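Local coordinates for isocitrate dehydrogenase [NAD] subunit 1 (Saccharomyces cerevisiae, PDB 3BLX), which serves as one of two subunit types of the allosteric mitochondrial octamer that oxidatively decarboxylates isocitrate to 2-oxoglutarate with NAD+ in the citric acid cycle, and also binds RNA, at residues K74-L80 against D265-P271; H82-T88 against S273-G277; W49-N53 against S69-N73. One frame throughout, in Å; residues are numbered along the deposited sequence.

Overall arrangement
Interaction 3 comes first along the chain: it closes a short loop in which strand 47-51 leads into helix 60-73, and it sets the last turn of that helix against the strand. From there the chain runs directly into strand 75-80, where interaction 1 pairs it with strand 267-269, and on through 82-88, where interaction 2 meets the loop 273-277. Interactions 1 and 2 each span 184 intervening residues, and they cross, since their segments alternate. Interaction 1 adds the returning chain to the sheet as a parallel strand; interaction 2 packs the loop that follows onto residues 82-88. The Lys78-Asp86 salt bridge joins these two contacts, whereas Tyr266 and Leu70 join interactions 1 and 3.

Interaction 1: K74-L80 against D265-P271; sequences KIGLKGL and DYAVFEP
Lys78 NZ is gripped from two carboxylates: it forms a salt bridge with Glu270 OE1 at 3.3 Å and another with Asp86, and a weak bond to the carbonyl of Gly79 adds to these. Lys78 and Glu270 lie side by side and point the same way. The lysine leaves with CG anti to its backbone N (chi1 160°) and then bends in its outer half, bringing CE as well as NZ up to the same oxygen. The other carboxylate oxygen, Glu270 OE2, is salt-bridged to Arg274.

Beneath this pair runs a parallel beta ladder. Phe269 N gives a nearly straight bond to Gly76 O (2.7 Å), and the ladder continues with Lys78 N to Phe269 O, Ala267 N to Lys74 O and Gly76 N to Ala267 O. On one face Ile75 CD1 touches Ala267 CB at 3.8 Å, and Ile75 and Phe269 both rest on Met298 of helix 289-302. At the far end Leu80 CD2 touches Pro271 CG, 3.8 Å away.

With an alanine at Lys78, Glu270 and Asp86 would probably be left as two nearby acidic groups without their shared cation. Charges alternate along Asp86-Lys78-Glu270-Arg274, giving Lys78 and Glu270 two opposite partners each, and the row lies near Arg98 and Arg129, which probably bind substrate.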
ATOM      1  N   LYS E  74     -15.452  11.479  -9.476  1.00 20.24           N
ATOM      2  CA  LYS E  74     -16.005  10.992  -8.198  1.00 18.25           C
ATOM      3  C   LYS E  74     -17.525  11.007  -8.078  1.00 16.54           C
ATOM      4  O   LYS E  74     -18.073  10.326  -7.238  1.00 24.07           O
ATOM      5  CB  LYS E  74     -15.403  11.736  -6.985  1.00 23.96           C
ATOM      6  CG  LYS E  74     -13.888  11.914  -7.009  1.00 19.25           C
ATOM      7  CD  LYS E  74     -13.183  10.607  -7.096  1.00 25.51           C
ATOM      8  CE  LYS E  74     -11.734  10.732  -6.680  1.00 26.72           C
ATOM      9  NZ  LYS E  74     -11.009  11.653  -7.599  1.00 45.38           N
ATOM     10  N   ILE E  75     -18.193  11.817  -8.882  1.00 20.64           N
ATOM     11  CA  ILE E  75     -19.643  11.958  -8.841  1.00 22.70           C
ATOM     12  C   ILE E  75     -20.236  11.684 -10.218  1.00 23.33           C
ATOM     13  O   ILE E  75     -19.704  12.117 -11.246  1.00 24.62           O
ATOM     14  CB  ILE E  75     -20.046  13.377  -8.384  1.00 20.18           C
ATOM     15  CG1 ILE E  75     -19.425  13.653  -7.033  1.00 38.19           C
ATOM     16  CG2 ILE E  75     -21.537  13.455  -8.184  1.00 21.56           C
ATOM     17  CD1 ILE E  75     -19.878  12.655  -5.954  1.00 29.54           C
ATOM     18  N   GLY E  76     -21.355  10.980 -10.249  1.00 17.58           N
ATOM     19  CA  GLY E  76     -21.974  10.663 -11.526  1.00 18.43           C
ATOM     20  C   GLY E  76     -23.485  10.676 -11.535  1.00 18.51           C
ATOM     21  O   GLY E  76     -24.134  10.455 -10.518  1.00 18.14           O
ATOM     22  N   LEU E  77     -24.045  10.948 -12.705  1.00 22.42           N
ATOM     23  CA  LEU E  77     -25.486  10.886 -12.910  1.00 21.55           C
ATOM     24  C   LEU E  77     -25.687   9.891 -14.027  1.00 19.25           C
ATOM     25  O   LEU E  77     -25.090  10.004 -15.092  1.00 21.59           O
ATOM     26  CB  LEU E  77     -26.061  12.254 -13.302  1.00 22.58           C
ATOM     27  CG  LEU E  77     -27.453  12.617 -12.774  1.00 30.81           C
ATOM     28  CD1 LEU E  77     -28.215  13.391 -13.799  1.00 25.62           C
ATOM     29  CD2 LEU E  77     -28.233  11.413 -12.443  1.00 31.02           C
ATOM     30  N   LYS E  78     -26.535   8.918 -13.779  1.00 16.74           N
ATOM     31  CA  LYS E  78     -26.657   7.803 -14.676  1.00 25.02           C
ATOM     32  C   LYS E  78     -28.115   7.560 -15.061  1.00 27.60           C
ATOM     33  O   LYS E  78     -28.979   7.531 -14.202  1.00 29.85           O
ATOM     34  CB  LYS E  78     -26.023   6.579 -14.013  1.00 23.81           C
ATOM     35  CG  LYS E  78     -26.436   5.246 -14.547  1.00 25.38           C
ATOM     36  CD  LYS E  78     -25.441   4.195 -14.114  1.00 39.46           C
ATOM     37  CE  LYS E  78     -26.114   2.833 -13.842  1.00 61.48           C
ATOM     38  NZ  LYS E  78     -27.122   2.453 -14.879  1.00 50.76           N
ATOM     39  N   GLY E  79     -28.372   7.395 -16.361  1.00 26.79           N
ATOM     40  CA  GLY E  79     -29.696   7.040 -16.863  1.00 40.23           C
ATOM     41  C   GLY E  79     -29.967   5.539 -16.866  1.00 45.75           C
ATOM     42  O   GLY E  79     -29.391   4.791 -16.072  1.00 65.41           O
ATOM     43  N   LEU E  80     -30.841   5.079 -17.751  1.00 52.39           N
ATOM     44  CA  LEU E  80     -31.192   3.663 -17.763  1.00 56.57           C
ATOM     45  C   LEU E  80     -30.887   2.983 -19.079  1.00 52.43           C
ATOM     46  O   LEU E  80     -30.914   3.619 -20.120  1.00 48.03           O
ATOM     47  CB  LEU E  80     -32.682   3.470 -17.504  1.00 64.47           C
ATOM     48  CG  LEU E  80     -33.247   3.795 -16.139  1.00 77.35           C
ATOM     49  CD1 LEU E  80     -32.167   3.587 -15.078  1.00 64.11           C
ATOM     50  CD2 LEU E  80     -33.787   5.215 -16.154  1.00 74.37           C
ATOM     51  N   ASP E 265     -15.476   6.516  -1.794  1.00 26.59           N
ATOM     52  CA  ASP E 265     -14.935   7.627  -2.566  1.00 27.28           C
ATOM     53  C   ASP E 265     -15.807   8.097  -3.725  1.00 26.62           C
ATOM     54  O   ASP E 265     -15.522   9.117  -4.333  1.00 20.58           O
ATOM     55  CB  ASP E 265     -13.561   7.241  -3.134  1.00 36.48           C
ATOM     56  CG  ASP E 265     -12.540   6.911  -2.036  1.00 60.99           C
ATOM     57  OD1 ASP E 265     -12.493   7.657  -1.027  1.00 58.02           O
ATOM     58  OD2 ASP E 265     -11.774   5.917  -2.194  1.00 37.41           O
ATOM     59  N   TYR E 266     -16.846   7.338  -4.045  1.00 25.50           N
ATOM     60  CA  TYR E 266     -17.637   7.604  -5.238  1.00 23.63           C
ATOM     61  C   TYR E 266     -19.130   7.647  -4.951  1.00 22.73           C
ATOM     62  O   TYR E 266     -19.610   7.032  -3.994  1.00 27.80           O
ATOM     63  CB  TYR E 266     -17.349   6.555  -6.311  1.00 17.68           C
ATOM     64  CG  TYR E 266     -15.885   6.378  -6.601  1.00 15.16           C
ATOM     65  CD1 TYR E 266     -15.194   5.299  -6.093  1.00 19.72           C
ATOM     66  CD2 TYR E 266     -15.185   7.310  -7.341  1.00 23.94           C
ATOM     67  CE1 TYR E 266     -13.857   5.130  -6.319  1.00 17.22           C
ATOM     68  CE2 TYR E 266     -13.834   7.162  -7.579  1.00 24.68           C
ATOM     69  CZ  TYR E 266     -13.172   6.064  -7.060  1.00 33.22           C
ATOM     70  OH  TYR E 266     -11.815   5.898  -7.288  1.00 36.49           O
ATOM     71  N   ALA E 267     -19.866   8.398  -5.754  1.00 18.35           N
ATOM     72  CA  ALA E 267     -21.313   8.402  -5.636  1.00 16.30           C
ATOM     73  C   ALA E 267     -21.875   8.472  -7.040  1.00 21.05           C
ATOM     74  O   ALA E 267     -21.370   9.197  -7.896  1.00 22.64           O
ATOM     75  CB  ALA E 267     -21.779   9.562  -4.805  1.00 14.96           C
ATOM     76  N   VAL E 268     -22.918   7.708  -7.286  1.00 18.28           N
ATOM     77  CA  VAL E 268     -23.542   7.712  -8.596  1.00 23.59           C
ATOM     78  C   VAL E 268     -25.046   7.791  -8.397  1.00 22.65           C
ATOM     79  O   VAL E 268     -25.631   6.958  -7.703  1.00 19.77           O
ATOM     80  CB  VAL E 268     -23.204   6.419  -9.371  1.00 27.26           C
ATOM     81  CG1 VAL E 268     -24.095   6.284 -10.592  1.00 23.50           C
ATOM     82  CG2 VAL E 268     -21.734   6.372  -9.757  1.00 17.01           C
ATOM     83  N   PHE E 269     -25.670   8.796  -8.996  1.00 18.47           N
ATOM     84  CA  PHE E 269     -27.099   9.029  -8.796  1.00 17.97           C
ATOM     85  C   PHE E 269     -27.912   8.545  -9.974  1.00 21.53           C
ATOM     86  O   PHE E 269     -27.485   8.683 -11.112  1.00 18.76           O
ATOM     87  CB  PHE E 269     -27.354  10.504  -8.490  1.00 18.92           C
ATOM     88  CG  PHE E 269     -26.699  10.950  -7.222  1.00 18.16           C
ATOM     89  CD1 PHE E 269     -27.394  10.944  -6.027  1.00 20.84           C
ATOM     90  CD2 PHE E 269     -25.358  11.269  -7.210  1.00 20.76           C
ATOM     91  CE1 PHE E 269     -26.778  11.316  -4.862  1.00 19.49           C
ATOM     92  CE2 PHE E 269     -24.727  11.642  -6.047  1.00 22.05           C
ATOM     93  CZ  PHE E 269     -25.450  11.671  -4.863  1.00 23.82           C
ATOM     94  N   GLU E 270     -29.070   7.948  -9.688  1.00 24.19           N
ATOM     95  CA  GLU E 270     -29.838   7.221 -10.702  1.00 30.56           C
ATOM     96  C   GLU E 270     -31.146   6.774 -10.112  1.00 31.11           C
ATOM     97  O   GLU E 270     -31.220   6.493  -8.925  1.00 25.48           O
ATOM     98  CB  GLU E 270     -29.078   5.984 -11.190  1.00 25.19           C
ATOM     99  CG  GLU E 270     -29.288   4.750 -10.324  1.00 45.81           C
ATOM    100  CD  GLU E 270     -28.893   3.429 -11.012  1.00 79.98           C
ATOM    101  OE1 GLU E 270     -28.864   3.376 -12.263  1.00 71.05           O
ATOM    102  OE2 GLU E 270     -28.619   2.432 -10.299  1.00 88.50           O
ATOM    103  N   PRO E 271     -32.186   6.701 -10.941  1.00 30.65           N
ATOM    104  CA  PRO E 271     -33.522   6.281 -10.499  1.00 27.38           C
ATOM    105  C   PRO E 271     -33.497   4.950  -9.723  1.00 32.19           C
ATOM    106  O   PRO E 271     -32.896   3.956 -10.156  1.00 29.77           O
ATOM    107  CB  PRO E 271     -34.287   6.124 -11.809  1.00 30.40           C
ATOM    108  CG  PRO E 271     -33.595   7.014 -12.767  1.00 30.74           C
ATOM    109  CD  PRO E 271     -32.135   6.959 -12.388  1.00 33.93           C
TER

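Interaction 2: H82-T88 against S273-G277; sequences HTPADQT and SRHVG
The loop after strand 267-269 borders the probable substrate pocket, and here it packs on a short, weakly bonded helix at about 84-88. The side chain of Arg274 lies about 4 Å from that of Arg129 and about 6 Å from that of Arg98, both probably substrate-binding, as in related enzymes. No hydrogen bond crosses between the two segments; they are joined by van der Waals contact, in which Arg274 and Gln87 have the main share.

Arg274 lays the root of its side chain against the helix backbone: CB sits 3.5 Å from Gln87 CA, and CG sits 3.4 Å from Asp86 O. A turn at its second torsion (chi2 76°) then folds the chain back, and that same carbonyl oxygen of Asp86 comes to lie over one face of the guanidinium, displaced toward the rim. In return, Gln87 lies across the loop backbone, its CG 3.5 Å from Arg274 O, while CB faces Val276 CG1 at 4.4 Å. Val276 also packs on Asn223 of a neighbouring subunit 2 chain.

At the other end His82 NE2 approaches His275 CB to 3.4 Å. The two imidazoles cross obliquely, centroids 5.9 Å apart, with their planes 85° apart. His82 is anchored through ND1 to Asp26, and His275 leans on Leu80.

Polar fixing of Arg274 comes instead from Glu270, which takes its NE in a salt bridge, while Asp86 spends its carboxylate on Lys78 and the backbone N of Trp81. Salt-bridged at NE and with Asp86 O over one face, the guanidinium is probably restrained among the pocket arginines, where gathered positive charge would suit a tricarboxylate substrate.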
ATOM      1  N   HIS E  82     -32.971  -0.274 -20.595  1.00 64.99           N
ATOM      2  CA  HIS E  82     -34.115  -1.106 -20.284  1.00 78.29           C
ATOM      3  C   HIS E  82     -33.956  -2.538 -20.809  1.00 87.66           C
ATOM      4  O   HIS E  82     -34.930  -3.194 -21.179  1.00 95.32           O
ATOM      5  CB  HIS E  82     -35.404  -0.424 -20.721  1.00 64.93           C
ATOM      6  CG  HIS E  82     -35.607   0.912 -20.078  1.00 61.28           C
ATOM      7  ND1 HIS E  82     -34.853   2.015 -20.410  1.00 66.61           N
ATOM      8  CD2 HIS E  82     -36.464   1.319 -19.108  1.00 76.92           C
ATOM      9  CE1 HIS E  82     -35.242   3.052 -19.687  1.00 66.11           C
ATOM     10  NE2 HIS E  82     -36.218   2.656 -18.888  1.00 80.50           N
ATOM     11  N   THR E  83     -32.705  -3.000 -20.829  1.00 81.92           N
ATOM     12  CA  THR E  83     -32.383  -4.422 -20.910  1.00 87.63           C
ATOM     13  C   THR E  83     -32.621  -5.030 -19.524  1.00 79.09           C
ATOM     14  O   THR E  83     -32.596  -4.322 -18.526  1.00 77.66           O
ATOM     15  CB  THR E  83     -30.904  -4.665 -21.366  1.00 99.07           C
ATOM     16  OG1 THR E  83     -29.980  -4.233 -20.351  1.00 92.78           O
ATOM     17  CG2 THR E  83     -30.608  -3.922 -22.672  1.00 76.72           C
ATOM     18  N   PRO E  84     -32.870  -6.342 -19.454  1.00 87.36           N
ATOM     19  CA  PRO E  84     -33.119  -6.954 -18.141  1.00 82.04           C
ATOM     20  C   PRO E  84     -31.898  -6.871 -17.216  1.00 85.15           C
ATOM     21  O   PRO E  84     -32.063  -6.821 -15.993  1.00 76.20           O
ATOM     22  CB  PRO E  84     -33.442  -8.413 -18.488  1.00 71.35           C
ATOM     23  CG  PRO E  84     -33.807  -8.404 -19.943  1.00 81.56           C
ATOM     24  CD  PRO E  84     -33.002  -7.306 -20.558  1.00 93.11           C
ATOM     25  N   ALA E  85     -30.697  -6.847 -17.795  1.00 83.45           N
ATOM     26  CA  ALA E  85     -29.458  -6.750 -17.020  1.00 73.80           C
ATOM     27  C   ALA E  85     -29.370  -5.468 -16.166  1.00 79.94           C
ATOM     28  O   ALA E  85     -29.194  -5.549 -14.949  1.00 71.42           O
ATOM     29  CB  ALA E  85     -28.227  -6.893 -17.934  1.00 62.14           C
ATOM     30  N   ASP E  86     -29.501  -4.294 -16.790  1.00 69.31           N
ATOM     31  CA  ASP E  86     -29.412  -3.024 -16.060  1.00 73.16           C
ATOM     32  C   ASP E  86     -30.441  -2.910 -14.926  1.00 75.85           C
ATOM     33  O   ASP E  86     -30.132  -2.375 -13.861  1.00 84.11           O
ATOM     34  CB  ASP E  86     -29.521  -1.818 -17.016  1.00 81.63           C
ATOM     35  CG  ASP E  86     -29.070  -0.492 -16.370  1.00 80.71           C
ATOM     36  OD1 ASP E  86     -27.854  -0.328 -16.107  1.00 66.88           O
ATOM     37  OD2 ASP E  86     -29.932   0.393 -16.150  1.00 73.60           O
ATOM     38  N   GLN E  87     -31.651  -3.417 -15.154  1.00 71.42           N
ATOM     39  CA  GLN E  87     -32.739  -3.314 -14.180  1.00 71.54           C
ATOM     40  C   GLN E  87     -32.543  -4.186 -12.927  1.00 72.01           C
ATOM     41  O   GLN E  87     -33.132  -3.925 -11.876  1.00 78.08           O
ATOM     42  CB  GLN E  87     -34.081  -3.630 -14.851  1.00 78.59           C
ATOM     43  CG  GLN E  87     -34.429  -2.697 -16.014  1.00 93.57           C
ATOM     44  CD  GLN E  87     -35.687  -3.115 -16.768  1.00104.43           C
ATOM     45  OE1 GLN E  87     -36.246  -4.192 -16.529  1.00 96.60           O
ATOM     46  NE2 GLN E  87     -36.135  -2.259 -17.687  1.00 73.31           N
ATOM     47  N   THR E  88     -31.712  -5.218 -13.034  1.00 71.17           N
ATOM     48  CA  THR E  88     -31.497  -6.130 -11.912  1.00 75.12           C
ATOM     49  C   THR E  88     -30.187  -5.870 -11.147  1.00 71.43           C
ATOM     50  O   THR E  88     -29.993  -6.382 -10.039  1.00 75.16           O
ATOM     51  CB  THR E  88     -31.582  -7.615 -12.357  1.00 76.38           C
ATOM     52  OG1 THR E  88     -30.689  -7.843 -13.450  1.00 77.35           O
ATOM     53  CG2 THR E  88     -32.990  -7.958 -12.806  1.00 68.42           C
ATOM     54  N   SER E 273     -35.479   2.539  -9.052  1.00 41.27           N
ATOM     55  CA  SER E 273     -36.160   1.312  -9.436  1.00 40.48           C
ATOM     56  C   SER E 273     -35.689   0.780 -10.768  1.00 58.04           C
ATOM     57  O   SER E 273     -36.143  -0.268 -11.217  1.00 77.85           O
ATOM     58  CB  SER E 273     -37.675   1.506  -9.453  1.00 51.49           C
ATOM     59  OG  SER E 273     -38.228   1.069  -8.229  1.00 48.05           O
ATOM     60  N   ARG E 274     -34.776   1.502 -11.404  1.00 66.95           N
ATOM     61  CA  ARG E 274     -34.285   1.116 -12.718  1.00 81.54           C
ATOM     62  C   ARG E 274     -35.400   1.108 -13.771  1.00 85.14           C
ATOM     63  O   ARG E 274     -35.293   0.424 -14.784  1.00 79.93           O
ATOM     64  CB  ARG E 274     -33.582  -0.241 -12.640  1.00 62.77           C
ATOM     65  CG  ARG E 274     -32.098  -0.151 -12.308  1.00 87.97           C
ATOM     66  CD  ARG E 274     -31.811   0.156 -10.845  1.00 81.97           C
ATOM     67  NE  ARG E 274     -30.372   0.299 -10.597  1.00113.41           N
ATOM     68  CZ  ARG E 274     -29.550  -0.710 -10.303  1.00113.51           C
ATOM     69  NH1 ARG E 274     -30.029  -1.948 -10.213  1.00 88.99           N
ATOM     70  NH2 ARG E 274     -28.248  -0.484 -10.097  1.00 89.43           N
ATOM     71  N   HIS E 275     -36.459   1.884 -13.519  1.00 85.21           N
ATOM     72  CA  HIS E 275     -37.612   2.012 -14.422  1.00 85.83           C
ATOM     73  C   HIS E 275     -38.145   0.654 -14.866  1.00 81.71           C
ATOM     74  O   HIS E 275     -38.574   0.464 -16.007  1.00 87.59           O
ATOM     75  CB  HIS E 275     -37.264   2.873 -15.637  1.00100.13           C
ATOM     76  CG  HIS E 275     -37.373   4.350 -15.392  1.00112.60           C
ATOM     77  ND1 HIS E 275     -38.128   5.185 -16.193  1.00108.71           N
ATOM     78  CD2 HIS E 275     -36.817   5.142 -14.442  1.00 91.62           C
ATOM     79  CE1 HIS E 275     -38.032   6.427 -15.744  1.00 98.59           C
ATOM     80  NE2 HIS E 275     -37.240   6.430 -14.687  1.00 83.28           N
ATOM     81  N   VAL E 276     -38.072  -0.280 -13.932  1.00 74.03           N
ATOM     82  CA  VAL E 276     -38.568  -1.630 -14.105  1.00 95.66           C
ATOM     83  C   VAL E 276     -39.826  -1.660 -14.988  1.00104.55           C
ATOM     84  O   VAL E 276     -39.748  -1.961 -16.190  1.00107.03           O
ATOM     85  CB  VAL E 276     -38.824  -2.291 -12.714  1.00102.15           C
ATOM     86  CG1 VAL E 276     -37.575  -3.082 -12.221  1.00 70.42           C
ATOM     87  CG2 VAL E 276     -39.257  -1.227 -11.686  1.00 76.21           C
ATOM     88  N   GLY E 277     -40.974  -1.328 -14.397  1.00 89.74           N
ATOM     89  CA  GLY E 277     -42.237  -1.356 -15.116  1.00 97.10           C
ATOM     90  C   GLY E 277     -42.535  -0.066 -15.865  1.00114.19           C
ATOM     91  O   GLY E 277     -43.701   0.216 -16.195  1.00103.58           O
TER

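Interaction 3: W49-N53 against S69-N73; sequences WETIN and SLKRN
Arg72 NH2 and Glu50 OE1 form a salt bridge 2.6 Å long, with carboxylate and guanidinium nearly coplanar (8° between planes) and the oxygen met close to its C-O axis. The glutamate gets there by full extension: CG stands opposite the backbone N (chi1 179°), and the chain stays straight beyond it, reaching from strand to helix. Its second oxygen, OE2, receives Asn73 ND2 at 3.1 Å. That donor sits well above the carboxylate plane, the amide being turned 77° to it, although OE2 lies in the amide's own plane. Ser69 OG lies 3.2 Å from Glu50 OE1, a weak contact at most; its stronger partner is Thr21, which Asn73 ND2 also reaches.

Further out, Ile52 CD1 rests on Ser69 CB at 3.8 Å. Arg72 also packs on Tyr206 of a second copy of this subunit.

One carboxylate therefore ties down two residues of the last helical turn. The helical segment 69-73 runs roughly antiparallel to strand 49-51, and helix 60-73 then feeds strand 75-80, while strand 17-25 lies between the two strands in the sheet: a classic beta-alpha-beta crossover, with Glu50 linking its first strand to its helix.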
ATOM      1  N   TRP E  49     -20.980  18.777 -17.616  1.00 33.12           N
ATOM      2  CA  TRP E  49     -21.136  17.348 -17.818  1.00 23.33           C
ATOM      3  C   TRP E  49     -19.976  16.781 -18.604  1.00 32.56           C
ATOM      4  O   TRP E  49     -19.544  17.363 -19.590  1.00 33.18           O
ATOM      5  CB  TRP E  49     -22.421  17.062 -18.552  1.00 23.85           C
ATOM      6  CG  TRP E  49     -23.633  17.690 -17.922  1.00 34.92           C
ATOM      7  CD1 TRP E  49     -24.345  18.746 -18.399  1.00 22.99           C
ATOM      8  CD2 TRP E  49     -24.283  17.277 -16.712  1.00 32.64           C
ATOM      9  NE1 TRP E  49     -25.386  19.025 -17.560  1.00 33.46           N
ATOM     10  CE2 TRP E  49     -25.381  18.135 -16.519  1.00 26.83           C
ATOM     11  CE3 TRP E  49     -24.047  16.260 -15.780  1.00 18.29           C
ATOM     12  CZ2 TRP E  49     -26.241  18.011 -15.445  1.00 20.88           C
ATOM     13  CZ3 TRP E  49     -24.896  16.157 -14.692  1.00 20.69           C
ATOM     14  CH2 TRP E  49     -25.980  17.017 -14.539  1.00 27.70           C
ATOM     15  N   GLU E  50     -19.451  15.652 -18.150  1.00 32.01           N
ATOM     16  CA  GLU E  50     -18.482  14.917 -18.945  1.00 26.07           C
ATOM     17  C   GLU E  50     -19.254  13.706 -19.393  1.00 33.39           C
ATOM     18  O   GLU E  50     -19.304  12.694 -18.709  1.00 32.78           O
ATOM     19  CB  GLU E  50     -17.293  14.504 -18.114  1.00 21.64           C
ATOM     20  CG  GLU E  50     -16.225  13.700 -18.881  1.00 35.64           C
ATOM     21  CD  GLU E  50     -14.932  13.416 -18.062  1.00 58.41           C
ATOM     22  OE1 GLU E  50     -14.249  12.414 -18.347  1.00 59.57           O
ATOM     23  OE2 GLU E  50     -14.585  14.186 -17.136  1.00 69.89           O
ATOM     24  N   THR E  51     -19.897  13.837 -20.536  1.00 31.99           N
ATOM     25  CA  THR E  51     -20.864  12.854 -20.954  1.00 37.11           C
ATOM     26  C   THR E  51     -20.210  11.635 -21.625  1.00 33.24           C
ATOM     27  O   THR E  51     -19.320  11.765 -22.442  1.00 29.54           O
ATOM     28  CB  THR E  51     -22.030  13.509 -21.760  1.00 34.56           C
ATOM     29  OG1 THR E  51     -22.508  12.597 -22.739  1.00 39.49           O
ATOM     30  CG2 THR E  51     -21.586  14.776 -22.438  1.00 41.62           C
ATOM     31  N   ILE E  52     -20.623  10.443 -21.211  1.00 29.91           N
ATOM     32  CA  ILE E  52     -20.003   9.215 -21.690  1.00 44.90           C
ATOM     33  C   ILE E  52     -20.981   8.419 -22.537  1.00 49.07           C
ATOM     34  O   ILE E  52     -22.061   8.031 -22.069  1.00 42.75           O
ATOM     35  CB  ILE E  52     -19.522   8.283 -20.530  1.00 40.63           C
ATOM     36  CG1 ILE E  52     -18.631   9.023 -19.537  1.00 32.80           C
ATOM     37  CG2 ILE E  52     -18.774   7.090 -21.106  1.00 22.77           C
ATOM     38  CD1 ILE E  52     -17.316   9.508 -20.154  1.00 26.08           C
ATOM     39  N   ASN E  53     -20.582   8.166 -23.780  1.00 45.13           N
ATOM     40  CA  ASN E  53     -21.408   7.463 -24.758  1.00 44.18           C
ATOM     41  C   ASN E  53     -21.110   5.975 -24.806  1.00 31.60           C
ATOM     42  O   ASN E  53     -20.171   5.532 -25.450  1.00 43.54           O
ATOM     43  CB  ASN E  53     -21.191   8.067 -26.148  1.00 76.49           C
ATOM     44  CG  ASN E  53     -21.361   9.583 -26.161  1.00 89.96           C
ATOM     45  OD1 ASN E  53     -22.492  10.087 -26.078  1.00 56.93           O
ATOM     46  ND2 ASN E  53     -20.236  10.321 -26.271  1.00 53.29           N
ATOM     47  N   SER E  69     -13.871   7.860 -16.059  1.00 26.08           N
ATOM     48  CA  SER E  69     -14.451   9.159 -15.801  1.00 22.19           C
ATOM     49  C   SER E  69     -14.875   9.322 -14.345  1.00 21.29           C
ATOM     50  O   SER E  69     -14.630  10.369 -13.753  1.00 18.13           O
ATOM     51  CB  SER E  69     -15.619   9.406 -16.746  1.00 22.51           C
ATOM     52  OG  SER E  69     -16.231  10.652 -16.492  1.00 22.62           O
ATOM     53  N   LEU E  70     -15.496   8.289 -13.762  1.00 17.23           N
ATOM     54  CA  LEU E  70     -15.858   8.324 -12.346  1.00 17.99           C
ATOM     55  C   LEU E  70     -14.656   8.382 -11.428  1.00 24.10           C
ATOM     56  O   LEU E  70     -14.706   9.043 -10.407  1.00 25.77           O
ATOM     57  CB  LEU E  70     -16.727   7.166 -11.967  1.00 16.74           C
ATOM     58  CG  LEU E  70     -18.192   7.422 -12.315  1.00 25.97           C
ATOM     59  CD1 LEU E  70     -18.952   6.124 -12.302  1.00 27.07           C
ATOM     60  CD2 LEU E  70     -18.822   8.418 -11.366  1.00 22.81           C
ATOM     61  N   LYS E  71     -13.565   7.726 -11.803  1.00 17.52           N
ATOM     62  CA  LYS E  71     -12.370   7.790 -11.001  1.00 24.17           C
ATOM     63  C   LYS E  71     -11.825   9.215 -10.913  1.00 31.72           C
ATOM     64  O   LYS E  71     -11.317   9.628  -9.860  1.00 31.64           O
ATOM     65  CB  LYS E  71     -11.326   6.825 -11.535  1.00 28.41           C
ATOM     66  CG  LYS E  71     -11.520   5.423 -10.983  1.00 33.31           C
ATOM     67  CD  LYS E  71     -10.978   4.330 -11.900  1.00 39.83           C
ATOM     68  CE  LYS E  71      -9.605   3.844 -11.490  1.00 52.37           C
ATOM     69  NZ  LYS E  71      -9.324   2.595 -12.231  1.00 52.99           N
ATOM     70  N   ARG E  72     -11.965   9.956 -12.012  1.00 28.85           N
ATOM     71  CA  ARG E  72     -11.528  11.335 -12.072  1.00 21.56           C
ATOM     72  C   ARG E  72     -12.498  12.273 -11.379  1.00 28.99           C
ATOM     73  O   ARG E  72     -12.094  13.135 -10.630  1.00 30.40           O
ATOM     74  CB  ARG E  72     -11.366  11.774 -13.513  1.00 19.34           C
ATOM     75  CG  ARG E  72     -10.283  11.069 -14.277  1.00 20.53           C
ATOM     76  CD  ARG E  72      -9.940  11.829 -15.542  1.00 30.99           C
ATOM     77  NE  ARG E  72     -11.036  11.792 -16.500  1.00 32.35           N
ATOM     78  CZ  ARG E  72     -11.257  10.769 -17.318  1.00 34.16           C
ATOM     79  NH1 ARG E  72     -10.450   9.718 -17.280  1.00 31.19           N
ATOM     80  NH2 ARG E  72     -12.272  10.792 -18.174  1.00 24.39           N
ATOM     81  N   ASN E  73     -13.786  12.102 -11.628  1.00 22.71           N
ATOM     82  CA  ASN E  73     -14.747  13.093 -11.159  1.00 22.74           C
ATOM     83  C   ASN E  73     -15.351  12.769  -9.797  1.00 19.34           C
ATOM     84  O   ASN E  73     -15.731  13.668  -9.069  1.00 15.69           O
ATOM     85  CB  ASN E  73     -15.849  13.316 -12.199  1.00 21.36           C
ATOM     86  CG  ASN E  73     -15.310  13.651 -13.561  1.00 23.59           C
ATOM     87  OD1 ASN E  73     -14.212  14.192 -13.712  1.00 31.26           O
ATOM     88  ND2 ASN E  73     -16.097  13.349 -14.573  1.00 24.45           N
TER